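Local coordinates for uncharacterized protein (Bombyx mori, PDB 5AZ0) that probably catalyses the NADPH-dependent reduction of aldehyde or ketone groups, as a member of the aldo-keto reductase family built on a TIM barrel, at residues G227-S232 with T258-N263; S274-V279 with L285-I290; I198-N203 with G265-R270; L249-K254 with V300-Q305; T49-L54 with Y75-E80. All coordinates share one frame; numbering follows the deposited sequence.

The barrel's parallel strands run in order from 22-23 to 273-274, and the five contacts join its strand ends, loops and helices. Contact 5 comes first along the chain and stands apart, its centre about 35 Å from that of contact 4, but touching contact 2 through Val279 against Leu54. Contact 3 opens next and encloses contact 1; contacts 1 and 4 alternate, and contact 2 falls between the two segments of contact 4. Contacts 1 and 3 share helix 259-269, with centres about 11 Å apart; contact 4 packs on it through Val262 and Tyr266, and Glu286 of contact 2 bonds to Thr258 and Gln261. Helices 246-255, 281-287 and 297-304 are thus joined through helix 259-269.

Contact 1: G227-S232 with T258-N263; sequences GTMVPS and TVTQVN
Met229 stands on an irregular loop, whereas Val259, Thr260 and Asn263, the residues it meets, lie on the first turns of a helix. That helix is started by a capping box: Thr258 N donates to Gln261 OE1 over 2.8 Å, and Gln261 N returns a weak bond to Thr258 OG1. The ordinary helical bonds follow at once, Val262 N to Thr258 O at 3.0 Å and Asn263 N to Val259 O at 3.2 Å. On the loop, Gly227 takes a positive phi of 48°, a value easily reached without a side chain.

Met229 alone carries the loop's side of the contact. Its CG lies anti to the backbone N (chi1 -176°) and the chain runs out straight to the sulfur before bending at chi3 (77°). The sulfur and the terminal methyl both rest on one methyl of Val259: Met229 SD and Met229 CE each lie 3.7 Å from Val259 CG1. Beyond it, Met229 CE lies 4.0 Å from Thr260 CG2 and reaches the side-chain amide of Asn263, which comes from the opposite direction. A long, flexible methionine suits the span from loop to helix, and beta-branched Val259 offers it a firm surface.

No hydrogen bond joins the segments. The polar groups at the helix start are used in the cap and towards Glu286, leaving a hold that is mainly van der Waals contact and burial of the methionine.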
# COMPACT_ATOMS: atom_id res chain seq x y z
N GLY A 227 -9.00 7.40 -4.54
CA GLY A 227 -8.65 7.98 -5.81
C GLY A 227 -8.66 9.49 -5.70
O GLY A 227 -8.02 10.05 -4.81
N THR A 228 -9.40 10.16 -6.58
CA THR A 228 -9.48 11.65 -6.56
C THR A 228 -10.74 12.14 -5.85
O THR A 228 -11.12 13.27 -5.96
CB THR A 228 -9.41 12.24 -8.00
OG1 THR A 228 -10.42 11.65 -8.83
CG2 THR A 228 -7.99 12.01 -8.64
N MET A 229 -11.40 11.29 -5.07
CA MET A 229 -12.65 11.68 -4.45
C MET A 229 -12.44 12.72 -3.38
O MET A 229 -13.25 13.65 -3.25
CB MET A 229 -13.36 10.50 -3.84
CG MET A 229 -14.69 10.90 -3.28
SD MET A 229 -15.60 9.46 -2.82
CE MET A 229 -14.79 9.02 -1.29
N VAL A 230 -11.40 12.51 -2.59
CA VAL A 230 -11.00 13.47 -1.56
C VAL A 230 -10.28 14.73 -2.11
O VAL A 230 -9.38 14.60 -2.95
CB VAL A 230 -10.12 12.77 -0.47
CG1 VAL A 230 -10.95 11.73 0.30
CG2 VAL A 230 -8.82 12.14 -1.05
N PRO A 231 -10.65 15.95 -1.63
CA PRO A 231 -10.00 17.22 -2.05
C PRO A 231 -8.46 17.24 -2.38
O PRO A 231 -8.07 17.77 -3.43
CB PRO A 231 -10.35 18.18 -0.90
CG PRO A 231 -11.69 17.71 -0.42
CD PRO A 231 -11.81 16.23 -0.75
N SER A 232 -7.61 16.66 -1.52
CA SER A 232 -6.18 16.52 -1.85
C SER A 232 -5.94 15.68 -3.11
O SER A 232 -5.45 16.18 -4.11
CB SER A 232 -5.42 15.90 -0.68
OG SER A 232 -5.94 14.62 -0.37
N THR A 258 -20.75 7.22 6.17
CA THR A 258 -20.28 8.27 5.30
C THR A 258 -19.82 7.75 3.89
O THR A 258 -19.77 6.54 3.60
CB THR A 258 -19.13 9.02 5.97
OG1 THR A 258 -17.92 8.23 5.93
CG2 THR A 258 -19.48 9.39 7.46
N VAL A 259 -19.47 8.70 3.05
CA VAL A 259 -19.13 8.44 1.68
C VAL A 259 -17.78 7.70 1.63
O VAL A 259 -17.63 6.75 0.88
CB VAL A 259 -19.15 9.72 0.85
CG1 VAL A 259 -18.40 9.58 -0.46
CG2 VAL A 259 -20.59 10.12 0.55
N THR A 260 -16.83 8.13 2.46
CA THR A 260 -15.55 7.47 2.51
C THR A 260 -15.69 6.07 3.06
O THR A 260 -15.04 5.16 2.60
CB THR A 260 -14.53 8.27 3.32
OG1 THR A 260 -15.06 8.51 4.61
CG2 THR A 260 -14.23 9.53 2.63
N GLN A 261 -16.60 5.86 3.99
CA GLN A 261 -16.81 4.55 4.51
C GLN A 261 -17.45 3.56 3.55
O GLN A 261 -17.23 2.33 3.69
CB GLN A 261 -17.69 4.58 5.77
CG GLN A 261 -17.05 5.28 6.96
CD GLN A 261 -18.02 5.48 8.14
OE1 GLN A 261 -19.17 5.81 7.94
NE2 GLN A 261 -17.55 5.22 9.36
N VAL A 262 -18.31 4.09 2.66
CA VAL A 262 -18.89 3.31 1.63
C VAL A 262 -17.77 2.81 0.72
O VAL A 262 -17.70 1.63 0.49
CB VAL A 262 -19.97 4.08 0.80
CG1 VAL A 262 -20.41 3.31 -0.44
CG2 VAL A 262 -21.22 4.32 1.66
N ASN A 263 -16.99 3.73 0.22
CA ASN A 263 -15.77 3.45 -0.54
C ASN A 263 -14.89 2.36 0.11
O ASN A 263 -14.62 1.34 -0.54
CB ASN A 263 -15.01 4.72 -0.76
CG ASN A 263 -13.92 4.62 -1.80
OD1 ASN A 263 -13.35 3.54 -2.10
ND2 ASN A 263 -13.56 5.75 -2.32

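Contact 2: S274-V279 with L285-I290; sequences SIPKTV and LENASI. With ACT (acetate ion), chain K.
Asn287 makes the contact from the helix side, meeting Pro276 and Thr278, and the residues before and after it fix the turn on which it stands. First comes Leu285, whose carbonyl begins the helix exit: Leu285 O accepts from Ser289 OG at 2.7 Å and from Ala288 N at 3.2 Å, the two donors arriving from opposite faces of its plane. Glu286 turns to helix 259-269, its carboxylate bonding to Thr258 and its carbonyl to Gln261. At Asn287, CG lies anti to the carbonyl carbon (chi1 -61°), which sends the amide over towards the 274-279 chain. There Asn287 ND2 rests 3.8 Å from Pro276 CB and 4.1 Å from Thr278 CG2, a contact of packing rather than of bonding. The rigid proline ring offers the amide a fixed wall. Ala288 is small enough to sit buried against Leu20 and Tyr66, Ser289 supplies the hydroxyl already named, and Ile290 packs on Leu264.

Just beyond the contact an acetate, probably from the crystallisation liquor, is held by Val279 N, 3.2 Å from its OXT, and weakly by Thr278 OG1, 2.9 Å from its O; Thr280 OG1 is a further partner. Such an anion-binding turn between the last barrel strand and helix is characteristic of aldo-keto reductases, where this region receives the 2'-phosphate of NADPH, and the acetate is consistent with such a site here.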
# COMPACT_ATOMS: atom_id res chain seq x y z
N SER A 274 -7.25 -2.24 2.33
CA SER A 274 -7.05 -0.80 2.08
C SER A 274 -6.01 -0.17 3.00
O SER A 274 -5.99 -0.48 4.20
CB SER A 274 -8.34 -0.05 2.32
OG SER A 274 -9.17 -0.30 1.19
N ILE A 275 -5.24 0.75 2.44
CA ILE A 275 -4.25 1.57 3.12
C ILE A 275 -4.57 3.05 2.88
O ILE A 275 -3.85 3.78 2.17
CB ILE A 275 -2.80 1.39 2.60
CG1 ILE A 275 -2.38 -0.07 2.47
CG2 ILE A 275 -1.81 2.13 3.53
CD1 ILE A 275 -2.50 -0.91 3.68
N PRO A 276 -5.64 3.53 3.49
CA PRO A 276 -5.83 4.98 3.49
C PRO A 276 -4.72 5.73 4.25
O PRO A 276 -4.15 5.17 5.18
CB PRO A 276 -7.13 5.16 4.22
CG PRO A 276 -7.17 4.00 5.15
CD PRO A 276 -6.59 2.84 4.38
N LYS A 277 -4.43 6.94 3.80
CA LYS A 277 -3.52 7.81 4.48
C LYS A 277 -4.29 9.02 5.02
O LYS A 277 -4.96 9.72 4.26
CB LYS A 277 -2.39 8.29 3.60
CG LYS A 277 -1.36 9.04 4.46
CD LYS A 277 -0.88 10.31 3.83
CE LYS A 277 -1.86 11.41 3.93
NZ LYS A 277 -1.67 12.24 2.72
N THR A 278 -4.18 9.25 6.33
CA THR A 278 -4.71 10.47 6.96
C THR A 278 -3.86 10.81 8.17
O THR A 278 -3.25 9.94 8.74
CB THR A 278 -6.18 10.28 7.38
OG1 THR A 278 -6.70 11.50 7.93
CG2 THR A 278 -6.35 9.13 8.39
N VAL A 279 -3.83 12.08 8.57
CA VAL A 279 -3.15 12.52 9.80
C VAL A 279 -4.18 13.10 10.77
O VAL A 279 -3.80 13.78 11.72
CB VAL A 279 -1.99 13.52 9.51
CG1 VAL A 279 -0.99 12.94 8.54
CG2 VAL A 279 -2.50 14.85 8.95
N LEU A 285 -10.51 7.11 12.92
CA LEU A 285 -11.61 6.36 13.56
C LEU A 285 -12.72 5.94 12.56
O LEU A 285 -13.26 4.83 12.59
CB LEU A 285 -12.23 7.24 14.67
CG LEU A 285 -13.43 6.65 15.39
CD1 LEU A 285 -13.14 5.27 15.90
CD2 LEU A 285 -13.93 7.61 16.51
N GLU A 286 -13.08 6.91 11.75
CA GLU A 286 -14.15 6.78 10.71
C GLU A 286 -13.75 5.65 9.72
O GLU A 286 -14.51 4.69 9.56
CB GLU A 286 -14.32 8.13 10.00
CG GLU A 286 -15.50 8.32 9.04
CD GLU A 286 -15.31 9.47 8.03
OE1 GLU A 286 -14.41 10.31 8.20
OE2 GLU A 286 -16.05 9.56 7.03
N ASN A 287 -12.49 5.69 9.20
CA ASN A 287 -11.97 4.62 8.30
C ASN A 287 -12.08 3.24 8.84
O ASN A 287 -12.25 2.31 8.05
CB ASN A 287 -10.56 4.91 7.83
CG ASN A 287 -10.48 6.17 7.05
OD1 ASN A 287 -11.50 6.64 6.59
ND2 ASN A 287 -9.31 6.77 6.94
N ALA A 288 -12.04 3.05 10.16
CA ALA A 288 -12.11 1.67 10.69
C ALA A 288 -13.47 1.15 11.06
O ALA A 288 -13.60 -0.04 11.46
CB ALA A 288 -11.16 1.45 11.84
N SER A 289 -14.48 2.01 10.89
CA SER A 289 -15.87 1.65 11.29
C SER A 289 -16.64 1.29 10.00
O SER A 289 -17.59 1.98 9.61
CB SER A 289 -16.50 2.82 12.08
OG SER A 289 -15.53 3.43 12.98
N ILE A 290 -16.16 0.20 9.35
CA ILE A 290 -16.58 -0.18 8.00
C ILE A 290 -16.81 -1.65 7.81
O ILE A 290 -16.93 -2.12 6.67
CB ILE A 290 -15.54 0.23 6.95
CG1 ILE A 290 -14.20 -0.48 7.20
CG2 ILE A 290 -15.32 1.74 6.92
CD1 ILE A 290 -13.20 -0.37 6.10
C ACT K . -5.78 14.01 6.27
O ACT K . -6.90 13.58 5.89
OXT ACT K . -5.67 14.42 7.42
CH3 ACT K . -4.53 14.01 5.42

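Contact 3: I198-N203 with G265-R270; sequences IEVNLN and GYLYQR
Val200 is the first residue of 198-203 to touch the helix, just past the strand end formed by Ile198 and Glu199. Ile198 is still paired with strand 219-223, and Glu199 turns its carboxylate to its own segment and to the loop at Thr312 and Val313. Val200 CG1, placed anti to the backbone N (chi1 -158°), meets two side chains at once: Leu267 CD2 at 3.9 Å, the two branched chains passing in opposite directions, and Arg270 NH1 at 3.5 Å. A short branched valine lets one methyl meet both.

Asn201 points the other way. Asn201 ND2 donates to Glu199 OE2 (2.7 Å), whose anti lone pair it uses and which lies near the amide plane, and also to Ser224 O; two acceptors limit the rotation of the amide. Its backbone works across the contact instead: a water donates to Asn201 O (2.9 Å) and accepts a weak bond from Arg270 NH1. The charged arginine end is thus received directly by one carbonyl, Ser205 O, and through the water by another.

Leu202 closes the account, its CD2 lying 3.5 Å from Tyr266 CD2. Arg270 CG covers one face of that ring, toward the rim.

Strand 195-199 is flanked here by strand 219-223, on which Val200 rests at Ala222. Helix 207-215 lies against Arg270 through Val210, and helix 297-304 covers Leu202 and Tyr266 through Leu303.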
# COMPACT_ATOMS: atom_id res chain seq x y z
N ILE A 198 -1.24 -2.22 -5.02
CA ILE A 198 -1.52 -1.43 -6.22
C ILE A 198 -2.56 -0.39 -5.93
O ILE A 198 -3.27 -0.46 -4.94
CB ILE A 198 -2.10 -2.31 -7.37
CG1 ILE A 198 -3.26 -3.18 -6.85
CG2 ILE A 198 -1.02 -3.14 -7.97
CD1 ILE A 198 -3.96 -4.00 -7.87
N GLU A 199 -2.71 0.56 -6.85
CA GLU A 199 -3.88 1.45 -6.75
C GLU A 199 -5.18 0.76 -7.08
O GLU A 199 -5.30 0.15 -8.14
CB GLU A 199 -3.72 2.64 -7.68
CG GLU A 199 -4.90 3.64 -7.60
CD GLU A 199 -4.77 4.82 -8.63
OE1 GLU A 199 -3.66 5.07 -9.19
OE2 GLU A 199 -5.80 5.45 -8.92
N VAL A 200 -6.13 0.82 -6.15
CA VAL A 200 -7.51 0.42 -6.39
C VAL A 200 -8.39 1.44 -5.72
O VAL A 200 -8.16 1.85 -4.57
CB VAL A 200 -7.87 -0.94 -5.83
CG1 VAL A 200 -9.12 -1.51 -6.57
CG2 VAL A 200 -6.72 -1.92 -5.99
N ASN A 201 -9.40 1.88 -6.45
CA ASN A 201 -10.42 2.87 -5.99
C ASN A 201 -11.69 2.78 -6.92
O ASN A 201 -11.85 1.82 -7.70
CB ASN A 201 -9.79 4.27 -5.90
CG ASN A 201 -9.11 4.66 -7.20
OD1 ASN A 201 -9.78 4.76 -8.26
ND2 ASN A 201 -7.81 4.97 -7.13
N LEU A 202 -12.67 3.66 -6.73
CA LEU A 202 -13.94 3.51 -7.44
C LEU A 202 -13.81 3.76 -8.99
O LEU A 202 -14.54 3.15 -9.74
CB LEU A 202 -15.02 4.34 -6.78
CG LEU A 202 -15.41 3.85 -5.42
CD1 LEU A 202 -16.20 4.93 -4.72
CD2 LEU A 202 -16.20 2.53 -5.47
N ASN A 203 -12.86 4.57 -9.41
CA ASN A 203 -12.57 4.85 -10.79
C ASN A 203 -11.59 3.90 -11.43
O ASN A 203 -11.59 3.82 -12.68
CB ASN A 203 -12.02 6.27 -10.96
CG ASN A 203 -13.02 7.34 -10.52
OD1 ASN A 203 -12.65 8.33 -9.93
ND2 ASN A 203 -14.29 7.10 -10.76
N GLY A 265 -15.64 0.22 2.57
CA GLY A 265 -16.37 -1.01 2.75
C GLY A 265 -16.58 -1.81 1.47
O GLY A 265 -16.61 -3.03 1.49
N TYR A 266 -16.71 -1.10 0.36
CA TYR A 266 -16.83 -1.70 -0.96
C TYR A 266 -15.52 -2.52 -1.29
O TYR A 266 -15.57 -3.76 -1.58
CB TYR A 266 -17.07 -0.58 -1.96
CG TYR A 266 -17.10 -1.09 -3.38
CD1 TYR A 266 -18.09 -2.00 -3.80
CD2 TYR A 266 -16.12 -0.71 -4.28
CE1 TYR A 266 -18.11 -2.50 -5.10
CE2 TYR A 266 -16.14 -1.17 -5.62
CZ TYR A 266 -17.15 -2.06 -6.03
OH TYR A 266 -17.16 -2.51 -7.33
N LEU A 267 -14.37 -1.86 -1.08
CA LEU A 267 -13.05 -2.53 -1.28
C LEU A 267 -12.94 -3.71 -0.38
O LEU A 267 -12.52 -4.83 -0.82
CB LEU A 267 -11.84 -1.58 -1.08
CG LEU A 267 -11.80 -0.45 -2.11
CD1 LEU A 267 -10.78 0.61 -1.80
CD2 LEU A 267 -11.54 -0.97 -3.53
N TYR A 268 -13.39 -3.54 0.86
CA TYR A 268 -13.31 -4.64 1.81
C TYR A 268 -14.12 -5.79 1.31
O TYR A 268 -13.73 -6.95 1.42
CB TYR A 268 -13.82 -4.21 3.18
CG TYR A 268 -14.06 -5.33 4.10
CD1 TYR A 268 -13.03 -6.08 4.56
CD2 TYR A 268 -15.34 -5.67 4.50
CE1 TYR A 268 -13.22 -7.16 5.40
CE2 TYR A 268 -15.57 -6.76 5.37
CZ TYR A 268 -14.49 -7.52 5.82
OH TYR A 268 -14.69 -8.65 6.67
N GLN A 269 -15.30 -5.45 0.80
CA GLN A 269 -16.22 -6.43 0.28
C GLN A 269 -15.73 -7.10 -1.04
O GLN A 269 -16.11 -8.20 -1.29
CB GLN A 269 -17.60 -5.80 0.03
CG GLN A 269 -18.71 -6.87 -0.07
CD GLN A 269 -20.13 -6.29 0.04
OE1 GLN A 269 -20.45 -5.56 0.99
NE2 GLN A 269 -20.97 -6.62 -0.93
N ARG A 270 -14.88 -6.43 -1.82
CA ARG A 270 -14.10 -7.09 -2.88
C ARG A 270 -12.97 -8.00 -2.38
O ARG A 270 -12.29 -8.64 -3.20
CB ARG A 270 -13.54 -6.08 -3.87
CG ARG A 270 -14.56 -5.12 -4.47
CD ARG A 270 -13.94 -4.27 -5.60
NE ARG A 270 -13.26 -5.10 -6.62
CZ ARG A 270 -12.34 -4.63 -7.46
NH1 ARG A 270 -11.97 -3.36 -7.42
NH2 ARG A 270 -11.74 -5.45 -8.30
O HOH W 1 -13.14 -0.69 -7.28

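Contact 4: L249-K254 with V300-Q305; sequences LAIGRK and VATLAQ
The apolar contact is made by Ile251 with Thr302 and Leu303. One methyl does nearly all of the touching: Ile251 CD1 lies 4.0 Å from Thr302 CG2 and 4.2 Å from Leu303 CG. Ile251 holds CG1 anti to its carbonyl carbon (chi1 -64°) and then runs on almost extended, which carries CD1 across between the helices. Their backbones stay well apart, Ile251 CA and Thr302 CA being 9.2 Å from each other, and an isoleucine with its CD1 arm extended spans the gap. Ile251 and Thr302 run side by side, pointing opposite ways, while Leu303 meets the isoleucine at a slant and also lies against Leu295.

Polar groups take no part in the crossing itself. Thr302 presents its methyl to Ile251 and uses OG1 on Glu298 O, one turn back in its own helix, which lets a hydroxyl residue sit beside an apolar neighbour. Near the rim, Lys254 NZ forms salt bridges with Asp299 on helix 297-304 and with Asp296 just before it.

Helices 246-255 and 297-304 match in position the two extra helices that aldo-keto reductases carry in addition to the eight of the barrel, and here they pack together outside helix 259-269.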
# COMPACT_ATOMS: atom_id res chain seq x y z
N LEU A 249 -23.84 9.48 -1.32
CA LEU A 249 -24.67 9.93 -0.11
C LEU A 249 -25.88 9.06 0.16
O LEU A 249 -26.16 8.67 1.32
CB LEU A 249 -25.06 11.40 -0.22
CG LEU A 249 -23.91 12.43 -0.38
CD1 LEU A 249 -24.37 13.69 -1.09
CD2 LEU A 249 -23.25 12.79 0.95
N ALA A 250 -26.54 8.64 -0.92
CA ALA A 250 -27.75 7.83 -0.79
C ALA A 250 -27.45 6.46 -0.28
O ALA A 250 -28.13 5.92 0.62
CB ALA A 250 -28.50 7.76 -2.11
N ILE A 251 -26.42 5.85 -0.86
CA ILE A 251 -25.90 4.56 -0.31
C ILE A 251 -25.47 4.77 1.15
O ILE A 251 -25.78 3.93 2.01
CB ILE A 251 -24.76 3.96 -1.20
CG1 ILE A 251 -25.32 3.60 -2.60
CG2 ILE A 251 -24.17 2.70 -0.57
CD1 ILE A 251 -24.32 3.63 -3.72
N GLY A 252 -24.78 5.88 1.40
CA GLY A 252 -24.48 6.31 2.79
C GLY A 252 -25.67 6.21 3.75
O GLY A 252 -25.69 5.37 4.70
N ARG A 253 -26.70 7.01 3.46
CA ARG A 253 -27.90 7.05 4.34
C ARG A 253 -28.51 5.67 4.46
O ARG A 253 -28.96 5.26 5.52
CB ARG A 253 -28.95 8.05 3.86
CG ARG A 253 -28.53 9.52 3.94
CD ARG A 253 -29.68 10.42 3.48
NE ARG A 253 -29.93 10.31 2.03
CZ ARG A 253 -29.43 11.11 1.07
NH1 ARG A 253 -28.65 12.17 1.36
NH2 ARG A 253 -29.73 10.87 -0.21
N LYS A 254 -28.52 4.92 3.39
CA LYS A 254 -29.09 3.59 3.51
C LYS A 254 -28.47 2.71 4.58
O LYS A 254 -29.17 2.03 5.30
CB LYS A 254 -29.08 2.91 2.15
CG LYS A 254 -29.63 1.52 2.15
CD LYS A 254 -29.64 0.98 0.72
CE LYS A 254 -29.97 -0.50 0.77
NZ LYS A 254 -29.95 -1.05 -0.60
N VAL A 300 -23.72 -2.39 -4.99
CA VAL A 300 -22.50 -2.90 -5.60
C VAL A 300 -22.58 -2.56 -7.07
O VAL A 300 -21.65 -2.01 -7.61
CB VAL A 300 -22.33 -4.44 -5.39
CG1 VAL A 300 -21.25 -5.04 -6.28
CG2 VAL A 300 -21.97 -4.75 -3.94
N ALA A 301 -23.69 -2.83 -7.72
CA ALA A 301 -23.78 -2.48 -9.17
C ALA A 301 -23.62 -0.99 -9.40
O ALA A 301 -22.91 -0.55 -10.31
CB ALA A 301 -25.06 -3.01 -9.81
N THR A 302 -24.22 -0.18 -8.56
CA THR A 302 -24.04 1.28 -8.67
C THR A 302 -22.57 1.71 -8.52
O THR A 302 -22.01 2.54 -9.34
CB THR A 302 -24.92 2.03 -7.60
OG1 THR A 302 -26.32 1.65 -7.72
CG2 THR A 302 -24.81 3.50 -7.73
N LEU A 303 -21.95 1.17 -7.46
CA LEU A 303 -20.57 1.58 -7.18
C LEU A 303 -19.66 1.12 -8.32
O LEU A 303 -18.76 1.83 -8.73
CB LEU A 303 -20.12 0.99 -5.85
CG LEU A 303 -20.79 1.60 -4.63
CD1 LEU A 303 -20.75 0.70 -3.44
CD2 LEU A 303 -20.17 2.94 -4.34
N ALA A 304 -19.92 -0.07 -8.85
CA ALA A 304 -19.18 -0.55 -10.02
C ALA A 304 -19.30 0.35 -11.20
O ALA A 304 -18.39 0.30 -12.03
CB ALA A 304 -19.60 -1.95 -10.40
N GLN A 305 -20.35 1.19 -11.31
CA GLN A 305 -20.48 2.07 -12.49
C GLN A 305 -19.49 3.18 -12.50
O GLN A 305 -19.26 3.79 -13.56
CB GLN A 305 -21.87 2.69 -12.71
CG GLN A 305 -22.94 1.68 -13.07
CD GLN A 305 -24.35 2.29 -12.98
OE1 GLN A 305 -25.00 2.23 -11.95
NE2 GLN A 305 -24.81 2.91 -14.06

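Contact 5: T49-L54 with Y75-E80; sequences TDIPKL and YRVEPE
Ile51 and Val77 meet because both first torsions swing a CG1 branch toward the partner. In each residue CG1 lies anti to the carbonyl carbon (chi1 -72° and -66°), and Ile51 then continues extended to its CD1. The two side chains overlap along their flanks, each heading for the other's backbone, with Ile51 CD1 3.7 Å from Val77 CG1 and Ile51 CG1 3.9 Å from the same methyl. The backbones behind them are 7.9 Å apart, measured from Ile51 CA to Val77 CA, a gap filled by two branched aliphatic residues.

The second methyl of Val77 serves another partner: Val77 CG2 lies 4.3 Å from Leu54 CD2. Leu54 stands one turn along from Ile51, and the helical bond from Leu54 N to Asp50 O, 2.9 Å long, belongs to the turn that carries it. Val77 therefore gives one methyl to each of two side chains on the same helix. Glu80, one turn on from Val77, is a looser neighbour, its OE2 4.4 Å from Ile51 CD1; here the apolar patch ends at an acidic side chain.

Val77 comes directly before helix 78-90. Preceding it, Tyr75 has its OH bonded to Lys104 NZ, in the manner of the catalytic tyrosine and lysine of aldo-keto reductases, which this pair may represent. The contact joins the start of helix 51-64 to the start of helix 78-90, the helices on either side of strand 68-70 in sequence. Leu26 covers Ile51, helix 112-126 lies beside Glu78 and Pro79, and Val279 packs on Leu54 and Lys53.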
# COMPACT_ATOMS: atom_id res chain seq x y z
N THR A 49 5.98 18.47 6.65
CA THR A 49 5.34 19.37 7.63
C THR A 49 4.37 18.65 8.58
O THR A 49 4.28 19.00 9.77
CB THR A 49 4.60 20.49 6.89
OG1 THR A 49 5.55 21.17 6.08
CG2 THR A 49 3.94 21.46 7.87
N ASP A 50 3.68 17.64 8.03
CA ASP A 50 2.66 16.84 8.75
C ASP A 50 3.20 15.65 9.57
O ASP A 50 2.41 14.91 10.20
CB ASP A 50 1.61 16.36 7.74
CG ASP A 50 0.79 17.52 7.14
OD1 ASP A 50 0.38 18.42 7.89
OD2 ASP A 50 0.57 17.52 5.92
N ILE A 51 4.51 15.48 9.65
CA ILE A 51 5.05 14.33 10.38
C ILE A 51 4.48 14.21 11.77
O ILE A 51 3.88 13.17 12.12
CB ILE A 51 6.57 14.27 10.29
CG1 ILE A 51 6.98 13.86 8.88
CG2 ILE A 51 7.13 13.29 11.33
CD1 ILE A 51 8.48 13.96 8.59
N PRO A 52 4.57 15.30 12.55
CA PRO A 52 4.08 15.15 13.93
C PRO A 52 2.66 14.67 14.02
O PRO A 52 2.28 13.96 14.97
CB PRO A 52 4.20 16.59 14.52
CG PRO A 52 5.14 17.33 13.63
CD PRO A 52 5.25 16.59 12.30
N LYS A 53 1.82 15.14 13.08
CA LYS A 53 0.39 14.77 13.09
C LYS A 53 0.20 13.29 12.67
O LYS A 53 -0.61 12.57 13.29
CB LYS A 53 -0.42 15.70 12.19
CG LYS A 53 -0.02 17.18 12.29
CD LYS A 53 -1.02 18.11 11.64
CE LYS A 53 -2.22 18.37 12.55
NZ LYS A 53 -3.31 18.98 11.75
N LEU A 54 1.02 12.85 11.72
CA LEU A 54 1.04 11.43 11.28
C LEU A 54 1.35 10.52 12.45
O LEU A 54 0.68 9.50 12.66
CB LEU A 54 2.08 11.21 10.17
CG LEU A 54 2.25 9.79 9.60
CD1 LEU A 54 1.02 9.47 8.78
CD2 LEU A 54 3.48 9.70 8.71
N TYR A 75 9.47 6.55 2.10
CA TYR A 75 8.60 7.48 2.79
C TYR A 75 9.28 8.35 3.86
O TYR A 75 8.63 9.20 4.45
CB TYR A 75 7.42 6.76 3.38
CG TYR A 75 6.56 5.94 2.40
CD1 TYR A 75 6.62 6.11 1.01
CD2 TYR A 75 5.68 5.01 2.91
CE1 TYR A 75 5.81 5.34 0.16
CE2 TYR A 75 4.88 4.25 2.09
CZ TYR A 75 4.92 4.41 0.72
OH TYR A 75 4.10 3.58 -0.03
N ARG A 76 10.56 8.09 4.12
CA ARG A 76 11.46 8.94 4.88
C ARG A 76 11.27 8.81 6.38
O ARG A 76 12.17 9.12 7.08
CB ARG A 76 11.40 10.46 4.50
CG ARG A 76 12.12 10.85 3.20
CD ARG A 76 11.15 11.09 2.09
NE ARG A 76 11.77 11.79 0.97
CZ ARG A 76 11.70 11.42 -0.32
NH1 ARG A 76 11.03 10.30 -0.75
NH2 ARG A 76 12.30 12.20 -1.23
N VAL A 77 10.15 8.29 6.83
CA VAL A 77 9.76 8.37 8.21
C VAL A 77 9.93 7.05 8.98
O VAL A 77 9.37 6.92 10.07
CB VAL A 77 8.28 8.87 8.31
CG1 VAL A 77 8.22 10.31 7.82
CG2 VAL A 77 7.27 7.98 7.52
N GLU A 78 10.67 6.06 8.48
CA GLU A 78 10.79 4.79 9.23
C GLU A 78 11.33 4.99 10.66
O GLU A 78 10.81 4.39 11.61
CB GLU A 78 11.68 3.78 8.49
CG GLU A 78 11.04 3.25 7.18
CD GLU A 78 12.03 2.52 6.30
OE1 GLU A 78 13.09 3.10 6.06
OE2 GLU A 78 11.77 1.36 5.84
N PRO A 79 12.36 5.86 10.84
CA PRO A 79 12.88 6.05 12.25
C PRO A 79 11.79 6.53 13.18
O PRO A 79 11.55 5.95 14.23
CB PRO A 79 14.04 7.07 12.05
CG PRO A 79 14.43 6.86 10.61
CD PRO A 79 13.12 6.69 9.90
N GLU A 80 10.99 7.48 12.73
CA GLU A 80 9.92 8.00 13.58
C GLU A 80 8.81 6.98 13.82
O GLU A 80 8.22 6.92 14.92
CB GLU A 80 9.32 9.27 12.98
CG GLU A 80 10.26 10.48 12.88
CD GLU A 80 11.06 10.58 11.56
OE1 GLU A 80 11.47 9.57 10.91
OE2 GLU A 80 11.31 11.71 11.15